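Local coordinates for protein metal-bound toxin (Helicobacter pylori, PDB 4NRN) that probably cuts RNA as the RelE-family (YafQ-type) toxin of a type II toxin-antitoxin system and binds two zinc ions, at residues L2-S7 with N76-V81; K29-L34 with L65-Q70. All coordinates share one frame; numbering follows the deposited sequence.

Contact 1 (L2-S7 with N76-V81); sequences LTIETS and NTLFLV
With CG anti to the backbone N (chi1 -170°), the ring of F79 leans across the neighbouring strand, and its CZ comes 3.9 Å from S7 CB. S7 takes the crowded position, OG between the backbone N and the carbonyl carbon (chi1 73°), and its OG donates to V81 O at 2.8 Å, above the carbonyl plane. The groups so placed close the C-terminal end of a parallel pair, strands 3-6 and 77-81. Five backbone bonds join them: T3, E5 and S7 give their N-H to N76 O, L78 O and L80 O, while T3 O and E5 O accept the N-H of L78 and of L80. The inner bonds are the straightest, E5 N to L78 O reaching 170° at the hydrogen. On one face I4 CG2 meets L80 CD1 at 3.8 Å and helix 24-35 covers I4, L78 and L80; T3, E5, T77 and F79 occupy the other. At the N-terminal end a water lies 2.8 Å from T3 OG1 and weakly accepts from N76 ND2. S7 OG also bonds F10 N as N-cap of helix 8-19, so one hydroxyl, at the end of the edge strand, ties the next strand inward, 77-84, to the first turn of that helix.

Contact 2 (K29-L34 with L65-Q70); sequences KVVGNL and LLLVYQ
Y69 OH is the best-held polar atom, gripped by two partners from beyond the pair: a hydrogen bond with D46 OD1 and a weak one with R57 NE. The ring that carries it lies where helix 24-35 packs on the mixed sheet of this RelE-family fold, segments 29-34 and 65-70 forming an α/β layer with axes 11.3 Å apart and inclined by 28°. They meet through carbon groups and the flank of one phenol, all five touching residues buried. L67, with CG anti to the backbone N (chi1 -165°), sends one methyl, CD1, among three helix side chains: V30 runs past L67 in the opposite direction and offers CG1, V31 crosses it at about a right angle and offers CG2, and L34 CD1 is closest at 3.9 Å. Y69 has its CG in the crowded position between the backbone N and the carbonyl carbon (chi1 67°), which, with the ring turned by chi2 square to the CA-CB-CG plane, presents a face to L34. Polar bonds at the tip and a leucine over the face thus fix the phenol. Since D46 and R57 precede zinc ligands H47 and E58, the hydroxyl links this core to the strands of the metal site. L34 forks over the ring: CD2 sits 3.6 Å from Y69 OH, while CD1 makes a CH-pi contact 3.8 Å from the centroid of the Y69 ring.

Contacts 1 and 2 have centres about 10 Å apart and share one mixed sheet, in which strands 77-84 and 65-72 are antiparallel neighbours. Along the chain the order is 2-7, 29-34, 65-70, 76-81, so contact 2 is nested inside the loop that contact 1 closes. They meet directly: F79 N lies 2.6 Å from Q70 O and V81 N 2.8 Å from V68 O, both probable hydrogen bonds, while L78 CD1 packs on Y69 CD1. V31 of helix 24-35 also touches L78 and L80 of contact 1. One contact therefore joins the N-terminal edge strand to the sheet, and the other seats a helix on its centre, beside the zinc-binding strand 56-60.

Contact 1 (L2-S7 with N76-V81)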
# COMPACT_ATOMS: atom_id res chain seq x y z
N LEU A 2 -13.09 4.03 -3.55
CA LEU A 2 -12.29 5.13 -3.03
C LEU A 2 -11.37 5.68 -4.12
O LEU A 2 -10.82 4.92 -4.92
CB LEU A 2 -11.44 4.67 -1.85
CG LEU A 2 -12.16 4.27 -0.57
CD1 LEU A 2 -11.19 3.65 0.40
CD2 LEU A 2 -12.86 5.48 0.05
N THR A 3 -11.24 7.01 -4.16
CA THR A 3 -10.24 7.66 -5.00
C THR A 3 -8.86 7.17 -4.56
O THR A 3 -8.61 7.01 -3.37
CB THR A 3 -10.30 9.21 -4.90
OG1 THR A 3 -11.49 9.67 -5.55
CG2 THR A 3 -9.10 9.85 -5.57
N ILE A 4 -8.00 6.88 -5.53
CA ILE A 4 -6.68 6.34 -5.23
C ILE A 4 -5.63 7.39 -5.56
O ILE A 4 -5.49 7.80 -6.70
CB ILE A 4 -6.39 5.05 -6.02
CG1 ILE A 4 -7.45 3.99 -5.71
CG2 ILE A 4 -4.99 4.49 -5.70
CD1 ILE A 4 -7.62 2.97 -6.80
N GLU A 5 -4.89 7.82 -4.55
CA GLU A 5 -3.88 8.85 -4.76
C GLU A 5 -2.56 8.38 -4.18
O GLU A 5 -2.54 7.68 -3.18
CB GLU A 5 -4.30 10.17 -4.11
CG GLU A 5 -3.74 11.39 -4.85
CD GLU A 5 -4.03 12.71 -4.14
OE1 GLU A 5 -4.46 12.69 -2.97
OE2 GLU A 5 -3.81 13.77 -4.76
N THR A 6 -1.47 8.76 -4.83
CA THR A 6 -0.16 8.34 -4.37
C THR A 6 0.64 9.53 -3.85
O THR A 6 0.33 10.68 -4.16
CB THR A 6 0.64 7.66 -5.50
OG1 THR A 6 1.03 8.64 -6.48
CG2 THR A 6 -0.19 6.58 -6.17
N SER A 7 1.66 9.24 -3.06
CA SER A 7 2.65 10.23 -2.64
C SER A 7 3.78 10.29 -3.67
O SER A 7 3.88 9.43 -4.56
CB SER A 7 3.23 9.85 -1.29
OG SER A 7 4.11 8.74 -1.40
N ASN A 76 -12.97 10.44 0.88
CA ASN A 76 -13.23 9.27 0.05
C ASN A 76 -11.96 8.84 -0.68
O ASN A 76 -11.98 8.56 -1.87
CB ASN A 76 -14.36 9.57 -0.95
CG ASN A 76 -14.76 8.35 -1.78
OD1 ASN A 76 -14.93 7.26 -1.24
ND2 ASN A 76 -14.91 8.54 -3.09
N THR A 77 -10.85 8.80 0.04
CA THR A 77 -9.56 8.59 -0.61
C THR A 77 -8.70 7.52 0.05
O THR A 77 -8.53 7.50 1.27
CB THR A 77 -8.77 9.92 -0.74
OG1 THR A 77 -9.44 10.79 -1.65
CG2 THR A 77 -7.36 9.66 -1.27
N LEU A 78 -8.17 6.63 -0.78
CA LEU A 78 -7.12 5.69 -0.39
C LEU A 78 -5.79 6.30 -0.80
O LEU A 78 -5.56 6.53 -1.99
CB LEU A 78 -7.33 4.34 -1.08
CG LEU A 78 -6.18 3.33 -1.03
CD1 LEU A 78 -6.09 2.72 0.36
CD2 LEU A 78 -6.36 2.26 -2.10
N PHE A 79 -4.93 6.57 0.17
CA PHE A 79 -3.65 7.23 -0.08
C PHE A 79 -2.49 6.22 -0.04
O PHE A 79 -2.24 5.61 0.99
CB PHE A 79 -3.45 8.33 0.98
CG PHE A 79 -2.29 9.26 0.72
CD1 PHE A 79 -2.17 9.94 -0.49
CD2 PHE A 79 -1.35 9.51 1.71
CE1 PHE A 79 -1.11 10.81 -0.71
CE2 PHE A 79 -0.29 10.38 1.49
CZ PHE A 79 -0.17 11.02 0.28
N LEU A 80 -1.80 6.03 -1.16
CA LEU A 80 -0.66 5.11 -1.19
C LEU A 80 0.64 5.83 -0.81
O LEU A 80 1.12 6.71 -1.53
CB LEU A 80 -0.55 4.39 -2.55
CG LEU A 80 -1.85 3.81 -3.11
CD1 LEU A 80 -1.64 3.12 -4.46
CD2 LEU A 80 -2.51 2.86 -2.13
N VAL A 81 1.20 5.44 0.33
CA VAL A 81 2.26 6.21 0.99
C VAL A 81 3.69 5.72 0.69
O VAL A 81 4.54 6.51 0.30
CB VAL A 81 2.03 6.31 2.54
CG1 VAL A 81 3.05 7.24 3.17
CG2 VAL A 81 0.64 6.80 2.84
O HOH W 1 -13.01 11.28 -3.91

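Contact 2 (K29-L34 with L65-Q70)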
# COMPACT_ATOMS: atom_id res chain seq x y z
N LYS A 29 -4.20 -5.57 -7.94
CA LYS A 29 -5.14 -6.49 -7.32
C LYS A 29 -5.37 -6.10 -5.86
O LYS A 29 -6.51 -6.04 -5.40
CB LYS A 29 -4.63 -7.93 -7.43
CG LYS A 29 -5.52 -8.97 -6.80
CD LYS A 29 -5.39 -10.31 -7.52
CE LYS A 29 -3.96 -10.85 -7.48
NZ LYS A 29 -3.70 -11.61 -6.23
N VAL A 30 -4.29 -5.82 -5.14
CA VAL A 30 -4.37 -5.38 -3.75
C VAL A 30 -4.99 -3.98 -3.59
O VAL A 30 -5.87 -3.78 -2.75
CB VAL A 30 -2.99 -5.44 -3.04
CG1 VAL A 30 -3.12 -5.03 -1.57
CG2 VAL A 30 -2.37 -6.83 -3.16
N VAL A 31 -4.53 -3.02 -4.38
CA VAL A 31 -5.05 -1.65 -4.28
C VAL A 31 -6.53 -1.58 -4.68
O VAL A 31 -7.29 -0.79 -4.11
CB VAL A 31 -4.27 -0.68 -5.16
CG1 VAL A 31 -5.00 0.65 -5.26
CG2 VAL A 31 -2.86 -0.49 -4.61
N GLY A 32 -6.91 -2.40 -5.66
CA GLY A 32 -8.30 -2.50 -6.07
C GLY A 32 -9.22 -2.86 -4.92
O GLY A 32 -10.17 -2.13 -4.63
N ASN A 33 -8.95 -3.99 -4.26
CA ASN A 33 -9.75 -4.42 -3.11
C ASN A 33 -9.79 -3.39 -2.01
O ASN A 33 -10.85 -3.06 -1.48
CB ASN A 33 -9.22 -5.73 -2.53
CG ASN A 33 -9.82 -6.94 -3.19
OD1 ASN A 33 -10.98 -6.91 -3.61
ND2 ASN A 33 -9.05 -8.01 -3.28
N LEU A 34 -8.61 -2.88 -1.65
CA LEU A 34 -8.54 -1.86 -0.61
C LEU A 34 -9.52 -0.71 -0.91
O LEU A 34 -10.33 -0.33 -0.06
CB LEU A 34 -7.10 -1.36 -0.45
CG LEU A 34 -6.16 -2.33 0.29
CD1 LEU A 34 -4.74 -1.79 0.37
CD2 LEU A 34 -6.69 -2.62 1.69
N LEU A 65 7.52 -7.19 1.25
CA LEU A 65 7.23 -6.04 0.39
C LEU A 65 5.93 -5.41 0.85
O LEU A 65 4.84 -5.93 0.60
CB LEU A 65 7.11 -6.43 -1.09
CG LEU A 65 6.57 -5.30 -1.98
CD1 LEU A 65 7.61 -4.22 -2.21
CD2 LEU A 65 6.06 -5.84 -3.31
N LEU A 66 6.06 -4.28 1.54
CA LEU A 66 4.96 -3.62 2.23
C LEU A 66 4.34 -2.47 1.44
O LEU A 66 5.03 -1.66 0.82
CB LEU A 66 5.46 -3.10 3.59
CG LEU A 66 6.35 -4.09 4.35
CD1 LEU A 66 6.92 -3.48 5.63
CD2 LEU A 66 5.58 -5.39 4.63
N LEU A 67 3.01 -2.42 1.45
CA LEU A 67 2.26 -1.28 0.93
C LEU A 67 1.76 -0.52 2.14
O LEU A 67 0.86 -0.99 2.85
CB LEU A 67 1.06 -1.77 0.13
CG LEU A 67 0.28 -0.84 -0.82
CD1 LEU A 67 -1.14 -1.38 -1.00
CD2 LEU A 67 0.24 0.61 -0.37
N VAL A 68 2.35 0.65 2.40
CA VAL A 68 1.85 1.48 3.49
C VAL A 68 0.84 2.46 2.91
O VAL A 68 1.14 3.20 1.97
CB VAL A 68 2.99 2.22 4.21
CG1 VAL A 68 2.42 3.11 5.31
CG2 VAL A 68 3.97 1.21 4.80
N TYR A 69 -0.37 2.42 3.45
CA TYR A 69 -1.46 3.21 2.88
C TYR A 69 -2.28 3.83 3.97
O TYR A 69 -2.19 3.45 5.14
CB TYR A 69 -2.36 2.36 2.00
CG TYR A 69 -3.14 1.30 2.75
CD1 TYR A 69 -4.40 1.57 3.27
CD2 TYR A 69 -2.60 0.03 2.95
CE1 TYR A 69 -5.10 0.60 3.96
CE2 TYR A 69 -3.29 -0.94 3.65
CZ TYR A 69 -4.55 -0.65 4.15
OH TYR A 69 -5.24 -1.63 4.84
N GLN A 70 -3.10 4.79 3.58
CA GLN A 70 -3.92 5.52 4.52
C GLN A 70 -5.26 5.70 3.86
O GLN A 70 -5.34 6.19 2.74
CB GLN A 70 -3.28 6.87 4.82
CG GLN A 70 -3.96 7.62 5.94
CD GLN A 70 -3.49 9.06 6.05
OE1 GLN A 70 -2.62 9.50 5.31
NE2 GLN A 70 -4.08 9.79 6.99